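Local coordinates for protein O-methyltransferase family 2 (Planctopirus limnophila, PDB 5I2H) that probably transfers methyl groups from S-adenosyl-L-methionine to hydroxyl groups of small molecules, working as a dimer, and binds the flavone apigenin, at residues 11-16 with 172-177; 16-21 with 351-356; 199-204 with 264-269; 224-229 with 259-264. One frame throughout, in Å; residues are numbered along the deposited sequence. Where two conformers were deposited one is given.

Contact 1: 11-16 with 172-177; sequences RFPPTD and VAPRFA
One face of the Phe-12 ring is covered by the guanidinium of Arg-175, which lies flat on it with the two planes 1° apart and their centres 3.8 Å from each other. Arg-175 CZ sits over the ring face, so this is a cation-pi stack, and Arg-175 NH1 lies 3.5 Å above the plane of the Phe-12 ring, over its centre. At the edge of the same ring, near its plane, Phe-12 CE1 meets Pro-174 O at 3.7 Å, an approach that suits the slightly positive rim of an aromatic ring. The guanidinium in turn has Phe-12 over one face and a water in its plane at the edge. That water accepts from Arg-175 NH2 (2.8 Å) and donates to Pro-13 O (2.7 Å), which helps to set the turn of the flat group over the ring in this conformer. The arginine chain starts beside its backbone N and bends at chi2 (-65°), so that it crosses the phenylalanine at about a right angle. Beside this pair, the pyrrolidine of Pro-174 points at the loop: its CB packs against Phe-12 CD1 at 3.9 Å, and its CG lies 3.3 Å from the carbonyl oxygen of Arg-11. The loop segment 11-16 thus crosses the outside of helix 154-179 at a kink, where the amides of 174 and 175 lack bonds to the preceding turn. Phe-176 of that helix packs on Tyr-210 of helix 209-217, while Pro-13 meets Phe-104 of the second subunit and Asp-16 leads into helix 18-24.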
loop_
_atom_site.group_PDB
_atom_site.type_symbol
_atom_site.label_atom_id
_atom_site.label_comp_id
_atom_site.label_asym_id
_atom_site.label_seq_id
_atom_site.Cartn_x
_atom_site.Cartn_y
_atom_site.Cartn_z
ATOM N N ARG A 11 1.341 -12.597 28.424
ATOM C CA ARG A 11 2.467 -11.697 28.229
ATOM C C ARG A 11 2.222 -10.835 26.997
ATOM O O ARG A 11 1.851 -11.343 25.931
ATOM C CB ARG A 11 3.754 -12.494 28.071
ATOM C CG ARG A 11 4.974 -11.606 27.865
ATOM C CD ARG A 11 5.948 -11.694 29.027
ATOM N NE ARG A 11 6.786 -12.890 28.974
ATOM C CZ ARG A 11 8.079 -12.894 28.677
ATOM N NH1 ARG A 11 8.755 -14.036 28.669
ATOM N NH2 ARG A 11 8.700 -11.761 28.397
ATOM N N PHE A 12 2.434 -9.527 27.143
ATOM C CA PHE A 12 2.254 -8.620 26.017
ATOM C C PHE A 12 3.348 -8.858 24.973
ATOM O O PHE A 12 4.482 -9.184 25.323
ATOM C CB PHE A 12 2.308 -7.159 26.459
ATOM C CG PHE A 12 1.276 -6.793 27.473
ATOM C CD1 PHE A 12 -0.058 -7.156 27.313
ATOM C CD2 PHE A 12 1.644 -6.086 28.604
ATOM C CE1 PHE A 12 -1.016 -6.803 28.261
ATOM C CE2 PHE A 12 0.704 -5.732 29.560
ATOM C CZ PHE A 12 -0.632 -6.088 29.388
ATOM N N PRO A 13 3.050 -8.722 23.685
ATOM C CA PRO A 13 4.109 -8.881 22.690
ATOM C C PRO A 13 5.157 -7.800 22.859
ATOM O O PRO A 13 4.854 -6.680 23.308
ATOM C CB PRO A 13 3.366 -8.764 21.352
ATOM C CG PRO A 13 2.058 -8.273 21.644
ATOM C CD PRO A 13 1.726 -8.489 23.087
ATOM N N PRO A 14 6.416 -8.107 22.549
ATOM C CA PRO A 14 7.502 -7.154 22.842
ATOM C C PRO A 14 7.549 -5.973 21.887
ATOM O O PRO A 14 8.160 -4.956 22.227
ATOM C CB PRO A 14 8.764 -8.016 22.713
ATOM C CG PRO A 14 8.378 -9.083 21.760
ATOM C CD PRO A 14 6.926 -9.403 22.087
ATOM N N THR A 15 6.928 -6.075 20.714
ATOM C CA THR A 15 6.761 -4.962 19.789
ATOM C C THR A 15 5.333 -5.005 19.287
ATOM O O THR A 15 4.639 -6.009 19.447
ATOM C CB THR A 15 7.726 -5.049 18.592
ATOM O OG1 THR A 15 7.722 -6.394 18.068
ATOM C CG2 THR A 15 9.153 -4.694 19.029
ATOM N N ASP A 16 4.914 -3.923 18.644
ATOM C CA ASP A 16 3.553 -3.779 18.136
ATOM C C ASP A 16 3.573 -4.134 16.649
ATOM O O ASP A 16 4.173 -3.422 15.844
ATOM C CB ASP A 16 3.065 -2.358 18.359
ATOM C CG ASP A 16 1.618 -2.141 17.940
ATOM O OD1 ASP A 16 0.991 -3.049 17.398
ATOM O OD2 ASP A 16 1.094 -1.043 18.182
ATOM N N VAL A 172 -2.906 -9.947 19.898
ATOM C CA VAL A 172 -3.934 -9.056 20.435
ATOM C C VAL A 172 -4.577 -9.636 21.697
ATOM O O VAL A 172 -5.000 -8.883 22.579
ATOM C CB VAL A 172 -5.016 -8.761 19.380
ATOM C CG1 VAL A 172 -6.091 -7.785 19.965
ATOM C CG2 VAL A 172 -4.365 -8.166 18.098
ATOM N N ALA A 173 -4.675 -10.969 21.794
ATOM C CA ALA A 173 -5.379 -11.545 22.938
ATOM C C ALA A 173 -4.785 -11.116 24.287
ATOM O O ALA A 173 -5.576 -10.889 25.221
ATOM C CB ALA A 173 -5.433 -13.081 22.836
ATOM N N PRO A 174 -3.457 -10.927 24.450
ATOM C CA PRO A 174 -2.963 -10.437 25.756
ATOM C C PRO A 174 -3.541 -9.081 26.147
ATOM O O PRO A 174 -3.891 -8.866 27.329
ATOM C CB PRO A 174 -1.441 -10.365 25.556
ATOM C CG PRO A 174 -1.147 -11.434 24.493
ATOM C CD PRO A 174 -2.349 -11.337 23.554
ATOM N N ARG A 175 -3.624 -8.147 25.189
ATOM C CA ARG A 175 -4.277 -6.869 25.450
ATOM C C ARG A 175 -5.745 -7.076 25.787
ATOM O O ARG A 175 -6.255 -6.542 26.780
ATOM C CB ARG A 175 -4.158 -5.954 24.230
ATOM C CG ARG A 175 -2.764 -5.609 23.840
ATOM C CD ARG A 175 -2.085 -4.792 24.896
ATOM N NE ARG A 175 -0.651 -4.695 24.658
ATOM C CZ ARG A 175 0.163 -4.083 25.505
ATOM N NH1 ARG A 175 -0.340 -3.545 26.618
ATOM N NH2 ARG A 175 1.456 -4.011 25.246
ATOM N N PHE A 176 -6.439 -7.846 24.953
ATOM C CA PHE A 176 -7.854 -8.093 25.156
ATOM C C PHE A 176 -8.136 -8.585 26.563
ATOM O O PHE A 176 -9.035 -8.070 27.242
ATOM C CB PHE A 176 -8.341 -9.127 24.142
ATOM C CG PHE A 176 -9.783 -9.494 24.318
ATOM C CD1 PHE A 176 -10.765 -8.767 23.691
ATOM C CD2 PHE A 176 -10.145 -10.562 25.098
ATOM C CE1 PHE A 176 -12.095 -9.097 23.860
ATOM C CE2 PHE A 176 -11.472 -10.908 25.288
ATOM C CZ PHE A 176 -12.449 -10.174 24.668
ATOM N N ALA A 177 -7.404 -9.618 27.000
ATOM C CA ALA A 177 -7.617 -10.132 28.346
ATOM C C ALA A 177 -7.290 -9.063 29.391
ATOM O O ALA A 177 -7.966 -8.963 30.429
ATOM C CB ALA A 177 -6.797 -11.401 28.567
HETATM O O HOH W 1 2.763 -5.033 22.975
#

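Contact 2: 16-21 with 351-356; sequences DVTPIF and PTSAHG
Ser-353 opens the approach of the 351-356 loop to the start of helix 18-24. Its OG, anti to the backbone N, shares a water with Asp-16 OD2: the water donates to the carboxylate oxygen at 2.7 Å and lies 2.8 Å from Ser-353 OG. Ala-354 follows at the tip of the type I' turn from Ser-353 to Gly-356, with positive phi at both central residues. Its amide N makes a weak, bent hydrogen bond to Thr-18 OG1 (3.2 Å, 121° at the hydrogen), and its CB lies 4.4 Å from Phe-21 CD2. His-355 turns one ring face to Thr-18 CG2, which sits 3.6 Å from the centroid of the His-355 ring, displaced toward NE2, as a CH-pi contact. The same NE2 is hydrogen-bonded to Asp-22 one turn along the helix. The Gly-356 amide closes the hairpin on Ser-353 O.

On the helix side Asp-16 OD1 takes two bonds from Thr-18, one from OG1 at 2.6 Å along its syn lone pair and one from the backbone N, which meets it from above the carboxylate plane. This pair of bonds, the amide one a capping bond, orients the threonine so that hydroxyl and methyl face different residues of the turn. The bond to Asp-22 would favour the hydrogen being on NE2 of His-355, and Thr-18 OG1, donating to the carboxylate, is left to accept from Ala-354.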
loop_
_atom_site.group_PDB
_atom_site.type_symbol
_atom_site.label_atom_id
_atom_site.label_comp_id
_atom_site.label_asym_id
_atom_site.label_seq_id
_atom_site.Cartn_x
_atom_site.Cartn_y
_atom_site.Cartn_z
ATOM N N ASP A 16 4.914 -3.923 18.644
ATOM C CA ASP A 16 3.553 -3.779 18.136
ATOM C C ASP A 16 3.573 -4.134 16.649
ATOM O O ASP A 16 4.173 -3.422 15.844
ATOM C CB ASP A 16 3.065 -2.358 18.359
ATOM C CG ASP A 16 1.618 -2.141 17.940
ATOM O OD1 ASP A 16 0.991 -3.049 17.398
ATOM O OD2 ASP A 16 1.094 -1.043 18.182
ATOM N N VAL A 17 2.897 -5.233 16.296
ATOM C CA VAL A 17 2.869 -5.733 14.925
ATOM C C VAL A 17 2.012 -4.868 14.007
ATOM O O VAL A 17 2.072 -5.016 12.775
ATOM C CB VAL A 17 2.343 -7.189 14.937
ATOM C CG1 VAL A 17 0.850 -7.212 15.319
ATOM C CG2 VAL A 17 2.583 -7.891 13.570
ATOM N N THR A 18 1.225 -3.954 14.571
ATOM C CA THR A 18 0.219 -3.237 13.780
ATOM C C THR A 18 0.749 -2.604 12.490
ATOM O O THR A 18 0.099 -2.769 11.444
ATOM C CB THR A 18 -0.458 -2.176 14.671
ATOM O OG1 THR A 18 -1.033 -2.808 15.832
ATOM C CG2 THR A 18 -1.567 -1.443 13.893
ATOM N N PRO A 19 1.902 -1.932 12.458
ATOM C CA PRO A 19 2.349 -1.343 11.173
ATOM C C PRO A 19 2.555 -2.362 10.074
ATOM O O PRO A 19 2.458 -2.004 8.897
ATOM C CB PRO A 19 3.691 -0.681 11.515
ATOM C CG PRO A 19 3.728 -0.645 13.008
ATOM C CD PRO A 19 2.809 -1.630 13.577
ATOM N N ILE A 20 2.892 -3.610 10.411
ATOM C CA ILE A 20 3.065 -4.614 9.360
ATOM C C ILE A 20 1.722 -4.906 8.695
ATOM O O ILE A 20 1.644 -5.063 7.473
ATOM C CB ILE A 20 3.718 -5.889 9.928
ATOM C CG1 ILE A 20 5.175 -5.609 10.305
ATOM C CG2 ILE A 20 3.596 -7.048 8.903
ATOM C CD1 ILE A 20 5.809 -6.696 11.182
ATOM N N PHE A 21 0.647 -5.015 9.484
ATOM C CA PHE A 21 -0.681 -5.223 8.894
ATOM C C PHE A 21 -1.038 -4.067 7.975
ATOM O O PHE A 21 -1.596 -4.267 6.890
ATOM C CB PHE A 21 -1.754 -5.354 10.001
ATOM C CG PHE A 21 -1.770 -6.699 10.677
ATOM C CD1 PHE A 21 -2.215 -7.840 9.991
ATOM C CD2 PHE A 21 -1.403 -6.839 11.979
ATOM C CE1 PHE A 21 -2.234 -9.095 10.607
ATOM C CE2 PHE A 21 -1.428 -8.118 12.607
ATOM C CZ PHE A 21 -1.825 -9.233 11.912
ATOM N N PRO A 351 -9.786 0.202 23.456
ATOM C CA PRO A 351 -8.840 -0.291 22.444
ATOM C C PRO A 351 -8.067 -1.512 22.934
ATOM O O PRO A 351 -7.714 -1.616 24.114
ATOM C CB PRO A 351 -7.896 0.896 22.221
ATOM C CG PRO A 351 -8.601 2.088 22.828
ATOM C CD PRO A 351 -9.493 1.575 23.895
ATOM N N THR A 352 -7.806 -2.436 22.001
ATOM C CA THR A 352 -6.935 -3.579 22.269
ATOM C C THR A 352 -5.632 -3.348 21.519
ATOM O O THR A 352 -4.802 -2.533 21.962
ATOM C CB THR A 352 -7.656 -4.897 21.948
ATOM O OG1 THR A 352 -8.029 -4.922 20.568
ATOM C CG2 THR A 352 -8.952 -5.043 22.842
ATOM N N SER A 353 -5.389 -4.061 20.414
ATOM C CA SER A 353 -4.227 -3.787 19.568
ATOM C C SER A 353 -4.579 -4.174 18.137
ATOM O O SER A 353 -5.672 -4.681 17.871
ATOM C CB SER A 353 -2.974 -4.543 20.027
ATOM O OG SER A 353 -1.876 -4.168 19.199
ATOM N N ALA A 354 -3.643 -3.931 17.215
ATOM C CA ALA A 354 -3.862 -4.180 15.788
ATOM C C ALA A 354 -5.175 -3.551 15.323
ATOM O O ALA A 354 -5.946 -4.144 14.564
ATOM C CB ALA A 354 -3.817 -5.681 15.463
ATOM N N HIS A 355 -5.438 -2.333 15.791
ATOM C CA HIS A 355 -6.645 -1.561 15.495
ATOM C C HIS A 355 -7.919 -2.145 16.104
ATOM O O HIS A 355 -9.020 -1.674 15.777
ATOM C CB HIS A 355 -6.806 -1.362 13.978
ATOM C CG HIS A 355 -5.647 -0.644 13.356
ATOM N ND1 HIS A 355 -5.171 0.556 13.845
ATOM C CD2 HIS A 355 -4.844 -0.971 12.315
ATOM C CE1 HIS A 355 -4.142 0.949 13.113
ATOM N NE2 HIS A 355 -3.921 0.039 12.182
ATOM N N GLY A 356 -7.814 -3.152 16.965
ATOM C CA GLY A 356 -8.996 -3.744 17.570
ATOM C C GLY A 356 -9.580 -2.882 18.664
ATOM O O GLY A 356 -8.892 -2.063 19.295
HETATM O O HOH W 2 -1.511 -1.449 18.932
#

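Contact 3: 199-204 with 264-269; sequences VLLDVA and DDILLS
Leu-200, Leu-201 and Leu-267 all carry CG anti to the backbone N (chi1 169° to 175°), whereas Ile-266 has CG1 beside its N. This brings Leu-201 and Ile-266 side by side on one face of the sheet, CD2 to CG1 at 4.0 Å, and lets Val-203 CG2 pack on Ile-266 CG2. On the face of Leu-200, Asp-202 and Leu-267, Leu-200 CD1 reaches across to Asp-265 CB at 3.7 Å. Asp-264, with CG beside its N (chi1 -65°), turns OD2 back to the amide of Val-199.

Parallel strands 199-203 and 265-269 are central neighbours in the Rossmann-like sheet of the methyltransferase domain. Their backbones are joined by nearly straight bonds, such as Leu-201 N to Asp-265 O at 2.8 Å and Leu-267 N to Leu-201 O, also 2.8 Å. At the start of the pair Val-199 O accepts from the amides of both Asp-264 and Asp-265, while Asp-264 OD2 uses its anti lone pair to take Val-199 N at 2.9 Å. At the other end a water accepts from Ser-269 N and lies 2.7 Å from Asp-202 OD1, with Val-203 O also in range; it cannot serve every acceptor at once.

The buried carboxylates have polar partners: Asp-264 OD1 takes the amide of Lys-187, Asp-202 OD2 bonds to Thr-211, and Asp-265 forms salt bridges with Arg-198 and Arg-296, whose charges would favour its ionised form.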
loop_
_atom_site.group_PDB
_atom_site.type_symbol
_atom_site.label_atom_id
_atom_site.label_comp_id
_atom_site.label_asym_id
_atom_site.label_seq_id
_atom_site.Cartn_x
_atom_site.Cartn_y
_atom_site.Cartn_z
ATOM N N VAL A 199 -18.918 -17.687 32.645
ATOM C CA VAL A 199 -18.788 -18.548 31.476
ATOM C C VAL A 199 -18.694 -17.647 30.257
ATOM O O VAL A 199 -19.607 -16.858 29.992
ATOM C CB VAL A 199 -19.963 -19.529 31.367
ATOM C CG1 VAL A 199 -19.882 -20.328 30.067
ATOM C CG2 VAL A 199 -19.979 -20.462 32.602
ATOM N N LEU A 200 -17.577 -17.739 29.535
ATOM C CA LEU A 200 -17.332 -16.952 28.336
ATOM C C LEU A 200 -17.532 -17.861 27.130
ATOM O O LEU A 200 -16.821 -18.866 26.983
ATOM C CB LEU A 200 -15.913 -16.390 28.352
ATOM C CG LEU A 200 -15.418 -15.727 27.054
ATOM C CD1 LEU A 200 -16.338 -14.548 26.656
ATOM C CD2 LEU A 200 -13.953 -15.265 27.180
ATOM N N LEU A 201 -18.517 -17.528 26.299
ATOM C CA LEU A 201 -18.804 -18.228 25.045
ATOM C C LEU A 201 -18.247 -17.440 23.872
ATOM O O LEU A 201 -18.590 -16.266 23.686
ATOM C CB LEU A 201 -20.319 -18.407 24.854
ATOM C CG LEU A 201 -20.833 -18.884 23.486
ATOM C CD1 LEU A 201 -20.342 -20.295 23.140
ATOM C CD2 LEU A 201 -22.383 -18.805 23.421
ATOM N N ASP A 202 -17.448 -18.100 23.050
ATOM C CA ASP A 202 -16.686 -17.474 21.966
ATOM C C ASP A 202 -17.306 -18.024 20.691
ATOM O O ASP A 202 -17.075 -19.182 20.341
ATOM C CB ASP A 202 -15.212 -17.848 22.143
ATOM C CG ASP A 202 -14.268 -17.047 21.301
ATOM O OD1 ASP A 202 -14.697 -16.491 20.278
ATOM O OD2 ASP A 202 -13.046 -17.019 21.658
ATOM N N VAL A 203 -18.140 -17.221 20.032
ATOM C CA VAL A 203 -18.892 -17.671 18.863
ATOM C C VAL A 203 -18.072 -17.415 17.608
ATOM O O VAL A 203 -17.664 -16.273 17.350
ATOM C CB VAL A 203 -20.264 -16.978 18.796
ATOM C CG1 VAL A 203 -21.026 -17.342 17.460
ATOM C CG2 VAL A 203 -21.094 -17.410 20.012
ATOM N N ALA A 204 -17.787 -18.470 16.833
ATOM C CA ALA A 204 -17.127 -18.339 15.530
ATOM C C ALA A 204 -15.771 -17.656 15.673
ATOM O O ALA A 204 -15.310 -16.961 14.768
ATOM C CB ALA A 204 -18.026 -17.594 14.530
ATOM N N ASP A 264 -22.406 -16.383 30.460
ATOM C CA ASP A 264 -22.509 -15.037 31.017
ATOM C C ASP A 264 -22.089 -13.979 29.997
ATOM O O ASP A 264 -22.735 -12.940 29.871
ATOM C CB ASP A 264 -21.626 -14.917 32.257
ATOM C CG ASP A 264 -22.103 -15.809 33.403
ATOM O OD1 ASP A 264 -23.176 -15.519 33.989
ATOM O OD2 ASP A 264 -21.420 -16.793 33.721
ATOM N N ASP A 265 -20.983 -14.215 29.302
ATOM C CA ASP A 265 -20.430 -13.302 28.301
ATOM C C ASP A 265 -20.389 -14.021 26.969
ATOM O O ASP A 265 -20.009 -15.200 26.921
ATOM C CB ASP A 265 -19.002 -12.880 28.643
ATOM C CG ASP A 265 -18.935 -12.019 29.907
ATOM O OD1 ASP A 265 -19.877 -11.244 30.138
ATOM O OD2 ASP A 265 -17.954 -12.129 30.655
ATOM N N ILE A 266 -20.723 -13.310 25.890
ATOM C CA ILE A 266 -20.607 -13.853 24.541
ATOM C C ILE A 266 -19.684 -12.944 23.743
ATOM O O ILE A 266 -19.913 -11.729 23.672
ATOM C CB ILE A 266 -21.978 -13.996 23.864
ATOM C CG1 ILE A 266 -22.789 -15.028 24.647
ATOM C CG2 ILE A 266 -21.792 -14.412 22.410
ATOM C CD1 ILE A 266 -24.217 -15.157 24.167
ATOM N N LEU A 267 -18.633 -13.526 23.163
ATOM C CA LEU A 267 -17.627 -12.801 22.387
ATOM C C LEU A 267 -17.851 -13.036 20.888
ATOM O O LEU A 267 -17.963 -14.191 20.425
ATOM C CB LEU A 267 -16.225 -13.263 22.803
ATOM C CG LEU A 267 -15.054 -12.685 21.990
ATOM C CD1 LEU A 267 -15.027 -11.140 22.121
ATOM C CD2 LEU A 267 -13.712 -13.296 22.419
ATOM N N LEU A 268 -17.904 -11.948 20.142
ATOM C CA LEU A 268 -17.914 -11.942 18.675
ATOM C C LEU A 268 -16.660 -11.175 18.276
ATOM O O LEU A 268 -16.679 -9.937 18.222
ATOM C CB LEU A 268 -19.154 -11.243 18.110
ATOM C CG LEU A 268 -20.488 -11.905 18.504
ATOM C CD1 LEU A 268 -21.713 -11.098 18.074
ATOM C CD2 LEU A 268 -20.534 -13.363 18.007
ATOM N N SER A 269 -15.573 -11.885 17.985
ATOM C CA SER A 269 -14.291 -11.244 17.714
ATOM C C SER A 269 -13.994 -11.432 16.237
ATOM O O SER A 269 -13.808 -12.560 15.795
ATOM C CB SER A 269 -13.187 -11.848 18.597
ATOM O OG SER A 269 -11.930 -11.258 18.268
HETATM O O HOH W 3 -15.605 -14.713 18.403
HETATM O O HOH W 4 -13.148 -14.875 14.059
#

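Contact 4: 224-229 with 259-264; sequences IIFDRP and PFPPAD
In the Rossmann-like methyltransferase domain, strand 222-227 lies next to and parallel with 199-203 in the mixed sheet, and the loop leading to strand 265-269 folds back over the side chains of Ile-224 and Phe-226. The aromatic part is a T-shaped pair. Phe-260 presents its CD1-CE1 edge to the face of Phe-226, with centroids 5.2 Å apart and planes at 82°. Phe-226 extends with CG anti to its backbone N (chi1 -178°), while Phe-260 leaves beside its own N (chi1 -70°), and the two side chains cross at about a right angle. The approach is off-centre: Phe-260 CD1 sits 3.8 Å above the Phe-226 plane, toward the rim at CE2. Phe-260 also makes a cation-pi contact with Lys-286, and both phenylalanines touch Met-255.

Aliphatic packing continues the contact along the strand. Ile-224 and Pro-261 meet tip to tip, with CD1 of the isoleucine 3.8 Å from CG of the proline, and the CG2 branch of Ile-224 is nearly as close to the same atom. Pro-261 thereby bridges the two strand residues, since its CD also approaches Phe-226 CD2 at 4.0 Å. Leu-201 of the neighbouring strand packs on Pro-261 too, so the proline closes over two adjacent strands.

Two backbone carbonyl oxygens also come up against carbon atoms at van der Waals distance. The oxygen of Pro-262 lies 3.9 Å from Ile-224 CD1, and that of Pro-259 comes to the Phe-226 ring at its edge, near the plane, 3.9 Å from CE2.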
loop_
_atom_site.group_PDB
_atom_site.type_symbol
_atom_site.label_atom_id
_atom_site.label_comp_id
_atom_site.label_asym_id
_atom_site.label_seq_id
_atom_site.Cartn_x
_atom_site.Cartn_y
_atom_site.Cartn_z
ATOM N N ILE A 224 -16.209 -21.589 26.465
ATOM C CA ILE A 224 -16.842 -22.441 25.472
ATOM C C ILE A 224 -16.489 -21.869 24.105
ATOM O O ILE A 224 -16.747 -20.692 23.838
ATOM C CB ILE A 224 -18.368 -22.506 25.641
ATOM C CG1 ILE A 224 -18.749 -23.009 27.050
ATOM C CG2 ILE A 224 -18.956 -23.363 24.540
ATOM C CD1 ILE A 224 -20.247 -22.917 27.338
ATOM N N ILE A 225 -15.869 -22.673 23.254
ATOM C CA ILE A 225 -15.656 -22.295 21.868
ATOM C C ILE A 225 -16.740 -22.953 21.029
ATOM O O ILE A 225 -16.880 -24.188 21.037
ATOM C CB ILE A 225 -14.274 -22.734 21.363
ATOM C CG1 ILE A 225 -13.176 -22.395 22.397
ATOM C CG2 ILE A 225 -14.028 -22.159 19.960
ATOM C CD1 ILE A 225 -13.074 -20.888 22.744
ATOM N N PHE A 226 -17.462 -22.148 20.259
ATOM C CA PHE A 226 -18.540 -22.609 19.380
ATOM C C PHE A 226 -18.110 -22.336 17.942
ATOM O O PHE A 226 -17.885 -21.180 17.580
ATOM C CB PHE A 226 -19.824 -21.851 19.748
ATOM C CG PHE A 226 -21.055 -22.237 18.961
ATOM C CD1 PHE A 226 -21.206 -21.858 17.627
ATOM C CD2 PHE A 226 -22.131 -22.862 19.583
ATOM C CE1 PHE A 226 -22.354 -22.169 16.919
ATOM C CE2 PHE A 226 -23.293 -23.164 18.874
ATOM C CZ PHE A 226 -23.403 -22.828 17.545
ATOM N N ASP A 227 -17.935 -23.385 17.128
ATOM C CA ASP A 227 -17.454 -23.168 15.761
ATOM C C ASP A 227 -17.667 -24.453 14.952
ATOM O O ASP A 227 -18.260 -25.417 15.446
ATOM C CB ASP A 227 -15.985 -22.719 15.755
ATOM C CG ASP A 227 -15.671 -21.789 14.585
ATOM O OD1 ASP A 227 -16.170 -22.051 13.469
ATOM O OD2 ASP A 227 -14.944 -20.803 14.768
ATOM N N ARG A 228 -17.203 -24.442 13.693
ATOM C CA ARG A 228 -17.226 -25.647 12.848
ATOM C C ARG A 228 -16.210 -26.678 13.344
ATOM O O ARG A 228 -15.153 -26.315 13.868
ATOM C CB ARG A 228 -16.899 -25.310 11.394
ATOM C CG ARG A 228 -17.628 -24.116 10.837
ATOM C CD ARG A 228 -17.268 -23.828 9.374
ATOM N NE ARG A 228 -15.852 -23.532 9.120
ATOM C CZ ARG A 228 -15.200 -22.444 9.545
ATOM N NH1 ARG A 228 -15.808 -21.529 10.316
ATOM N NH2 ARG A 228 -13.921 -22.279 9.211
ATOM N N PRO A 229 -16.494 -27.970 13.150
ATOM C CA PRO A 229 -15.584 -29.008 13.666
ATOM C C PRO A 229 -14.147 -28.882 13.193
ATOM O O PRO A 229 -13.221 -29.099 13.993
ATOM C CB PRO A 229 -16.225 -30.311 13.157
ATOM C CG PRO A 229 -17.652 -29.992 13.016
ATOM C CD PRO A 229 -17.750 -28.541 12.633
ATOM N N PRO A 259 -28.727 -23.908 19.022
ATOM C CA PRO A 259 -28.798 -23.123 20.261
ATOM C C PRO A 259 -27.413 -22.829 20.820
ATOM O O PRO A 259 -26.551 -23.712 20.903
ATOM C CB PRO A 259 -29.609 -24.021 21.210
ATOM C CG PRO A 259 -29.486 -25.433 20.649
ATOM C CD PRO A 259 -29.290 -25.272 19.170
ATOM N N PHE A 260 -27.209 -21.582 21.226
ATOM C CA PHE A 260 -25.991 -21.266 21.948
ATOM C C PHE A 260 -26.088 -21.866 23.348
ATOM O O PHE A 260 -27.185 -21.907 23.941
ATOM C CB PHE A 260 -25.789 -19.759 22.058
ATOM C CG PHE A 260 -25.441 -19.060 20.746
ATOM C CD1 PHE A 260 -24.634 -19.671 19.768
ATOM C CD2 PHE A 260 -25.922 -17.759 20.498
ATOM C CE1 PHE A 260 -24.327 -19.002 18.584
ATOM C CE2 PHE A 260 -25.615 -17.069 19.329
ATOM C CZ PHE A 260 -24.821 -17.677 18.368
ATOM N N PRO A 261 -24.982 -22.332 23.904
ATOM C CA PRO A 261 -25.000 -22.842 25.284
ATOM C C PRO A 261 -25.133 -21.692 26.268
ATOM O O PRO A 261 -24.796 -20.530 25.939
ATOM C CB PRO A 261 -23.630 -23.533 25.422
ATOM C CG PRO A 261 -22.759 -22.753 24.480
ATOM C CD PRO A 261 -23.638 -22.379 23.298
ATOM N N PRO A 262 -25.611 -21.970 27.477
ATOM C CA PRO A 262 -25.696 -20.918 28.498
ATOM C C PRO A 262 -24.335 -20.297 28.747
ATOM O O PRO A 262 -23.323 -20.993 28.834
ATOM C CB PRO A 262 -26.206 -21.667 29.738
ATOM C CG PRO A 262 -26.930 -22.843 29.196
ATOM C CD PRO A 262 -26.133 -23.253 27.971
ATOM N N ALA A 263 -24.322 -18.978 28.873
ATOM C CA ALA A 263 -23.093 -18.226 29.065
ATOM C C ALA A 263 -23.401 -16.906 29.741
ATOM O O ALA A 263 -24.499 -16.365 29.598
ATOM C CB ALA A 263 -22.399 -17.966 27.726
ATOM N N ASP A 264 -22.406 -16.383 30.460
ATOM C CA ASP A 264 -22.509 -15.037 31.017
ATOM C C ASP A 264 -22.089 -13.979 29.997
ATOM O O ASP A 264 -22.735 -12.940 29.871
ATOM C CB ASP A 264 -21.626 -14.917 32.257
ATOM C CG ASP A 264 -22.103 -15.809 33.403
ATOM O OD1 ASP A 264 -23.176 -15.519 33.989
ATOM O OD2 ASP A 264 -21.420 -16.793 33.721
#

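Contacts 3 and 4 belong to the parallel part of one mixed sheet. Contact 3 is fully buried and built on backbone hydrogen bonds between two strands; contact 4, partly buried, covers the neighbouring strand with apolar and aromatic side chains. They share Asp-264, and strands 199-203 and 222-227 are adjacent. Contacts 1 and 2 instead tie the N-terminal segment to the rest of the chain, share Asp-16, and both touch the second subunit. Contact 1 is a surface contact of cation-pi and water-mediated character, and contact 2 combines a helix cap with a turn. Val-172 packs on the 351-356 loop, and Phe-176 on Leu-267, linking contact 1 to contacts 2 and 3.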